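Local coordinates for protein D-mandelate dehydrogenase (Rhodotorula graminis, PDB 2W2K) that probably acts as an NAD(P)H-dependent dehydrogenase of D-2-hydroxyacids such as D-mandelate, interconverting them with the corresponding 2-oxoacids, at residues Ile310-Phe313 / His314-Arg318. Sequence-based numbering, arbitrary orientation.
Sequences IETF and HEFER
Phe313 and Phe316 meet obliquely on one flank of the first turns of helix 310-330, CD1 of Phe313 lying 4.1 Å from CD2 of Phe316. That Phe316 atom sits near the plane of the Phe313 ring, at its edge. From one turn back Thr312 packs against Phe316: with CG2 anti to its backbone N, the methyl stands over one face of the Phe316 ring in a CH-pi contact, 3.9 Å from the centroid and displaced toward the rim at CZ. The same rotamer sets OG1 of Thr312 beside the backbone N, where it hydrogen-bonds the O of Gly307, a residue of the NAD site. Beneath the side chains run regular i to i+4 bonds, among them Phe316 N to Thr312 O at 2.9 Å.

His314 folds back along the helix (chi1 -85°), and its ND1 adds a weak, bent bond of 3.1 Å to Ile310 O, a carbonyl already taken by the backbone N of His314. CE1 of the same imidazole rests 3.5 Å from CG2 of Ile310. One turn along, Arg318 and Glu315 form a two-nitrogen salt bridge.

The helix follows strand 299-301, one edge of the nucleotide-binding sheet, by way of a short loop carrying Gly307. Phe316 packs on Ser109 and Ala112, before helix 114-130, while Glu317 accepts backbone N-H groups from Arg14, His15 and Leu16, beyond strand 5-8 of the five-stranded sheet. These first turns thus bridge the two domains of a D-2-hydroxyacid dehydrogenase.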
loop_
_atom_site.group_PDB
_atom_site.type_symbol
_atom_site.label_atom_id
_atom_site.label_comp_id
_atom_site.label_asym_id
_atom_site.label_seq_id
_atom_site.Cartn_x
_atom_site.Cartn_y
_atom_site.Cartn_z
ATOM N N ILE B 310 17.170 -1.702 -1.726
ATOM C CA ILE B 310 18.528 -2.310 -1.685
ATOM C C ILE B 310 18.693 -3.608 -2.542
ATOM O O ILE B 310 19.742 -3.803 -3.165
ATOM C CB ILE B 310 19.045 -2.436 -0.224
ATOM C CG1 ILE B 310 19.363 -1.043 0.336
ATOM C CG2 ILE B 310 20.271 -3.357 -0.124
ATOM C CD1 ILE B 310 19.436 -1.014 1.858
ATOM N N GLU B 311 17.658 -4.449 -2.603
ATOM C CA GLU B 311 17.652 -5.665 -3.463
ATOM C C GLU B 311 17.766 -5.362 -4.965
ATOM O O GLU B 311 18.406 -6.123 -5.728
ATOM C CB GLU B 311 16.418 -6.579 -3.183
ATOM C CG GLU B 311 16.398 -7.223 -1.757
ATOM C CD GLU B 311 15.984 -6.272 -0.617
ATOM O OE1 GLU B 311 15.458 -5.157 -0.855
ATOM O OE2 GLU B 311 16.204 -6.641 0.557
ATOM N N THR B 312 17.148 -4.264 -5.404
ATOM C CA THR B 312 17.347 -3.777 -6.795
ATOM C C THR B 312 18.837 -3.485 -7.047
ATOM O O THR B 312 19.401 -3.897 -8.070
ATOM C CB THR B 312 16.510 -2.503 -7.088
ATOM O OG1 THR B 312 15.121 -2.747 -6.774
ATOM C CG2 THR B 312 16.635 -2.115 -8.566
ATOM N N PHE B 313 19.469 -2.785 -6.104
ATOM C CA PHE B 313 20.862 -2.328 -6.269
ATOM C C PHE B 313 21.839 -3.520 -6.264
ATOM O O PHE B 313 22.830 -3.518 -7.022
ATOM C CB PHE B 313 21.253 -1.302 -5.169
ATOM C CG PHE B 313 20.340 -0.096 -5.062
ATOM C CD1 PHE B 313 19.662 0.414 -6.172
ATOM C CD2 PHE B 313 20.190 0.564 -3.832
ATOM C CE1 PHE B 313 18.823 1.546 -6.047
ATOM C CE2 PHE B 313 19.354 1.694 -3.704
ATOM C CZ PHE B 313 18.681 2.182 -4.813
ATOM N N HIS B 314 21.576 -4.532 -5.426
ATOM C CA HIS B 314 22.351 -5.805 -5.454
ATOM C C HIS B 314 22.321 -6.411 -6.873
ATOM O O HIS B 314 23.360 -6.845 -7.419
ATOM C CB HIS B 314 21.767 -6.832 -4.465
ATOM C CG HIS B 314 22.260 -6.696 -3.049
ATOM N ND1 HIS B 314 22.240 -5.506 -2.350
ATOM C CD2 HIS B 314 22.780 -7.618 -2.201
ATOM C CE1 HIS B 314 22.737 -5.699 -1.136
ATOM N NE2 HIS B 314 23.065 -6.973 -1.019
ATOM N N GLU B 315 21.127 -6.458 -7.472
ATOM C CA GLU B 315 20.992 -7.025 -8.815
ATOM C C GLU B 315 21.621 -6.148 -9.936
ATOM O O GLU B 315 22.172 -6.708 -10.909
ATOM C CB GLU B 315 19.539 -7.475 -9.092
ATOM C CG GLU B 315 19.332 -8.263 -10.395
ATOM C CD GLU B 315 19.781 -9.750 -10.353
ATOM O OE1 GLU B 315 20.394 -10.226 -9.353
ATOM O OE2 GLU B 315 19.509 -10.435 -11.373
ATOM N N PHE B 316 21.566 -4.809 -9.810
ATOM C CA PHE B 316 22.312 -3.897 -10.731
ATOM C C PHE B 316 23.828 -4.239 -10.724
ATOM O O PHE B 316 24.452 -4.375 -11.786
ATOM C CB PHE B 316 22.156 -2.377 -10.384
ATOM C CG PHE B 316 20.797 -1.774 -10.687
ATOM C CD1 PHE B 316 19.869 -2.397 -11.542
ATOM C CD2 PHE B 316 20.452 -0.546 -10.117
ATOM C CE1 PHE B 316 18.586 -1.788 -11.793
ATOM C CE2 PHE B 316 19.204 0.062 -10.365
ATOM C CZ PHE B 316 18.275 -0.568 -11.219
ATOM N N GLU B 317 24.425 -4.338 -9.528
ATOM C CA GLU B 317 25.855 -4.702 -9.394
ATOM C C GLU B 317 26.159 -6.100 -9.949
ATOM O O GLU B 317 27.145 -6.264 -10.686
ATOM C CB GLU B 317 26.316 -4.556 -7.919
ATOM C CG GLU B 317 26.306 -3.075 -7.465
ATOM C CD GLU B 317 27.027 -2.788 -6.136
ATOM O OE1 GLU B 317 27.525 -3.733 -5.474
ATOM O OE2 GLU B 317 27.074 -1.581 -5.764
ATOM N N ARG B 318 25.323 -7.103 -9.627
ATOM C CA ARG B 318 25.535 -8.477 -10.171
ATOM C C ARG B 318 25.438 -8.534 -11.710
ATOM O O ARG B 318 26.299 -9.136 -12.362
ATOM C CB ARG B 318 24.558 -9.512 -9.552
ATOM C CG ARG B 318 24.889 -11.006 -9.955
ATOM C CD ARG B 318 23.773 -11.983 -9.502
ATOM N NE ARG B 318 22.580 -11.900 -10.357
ATOM C CZ ARG B 318 22.425 -12.538 -11.523
ATOM N NH1 ARG B 318 23.389 -13.323 -12.019
ATOM N NH2 ARG B 318 21.299 -12.396 -12.206
#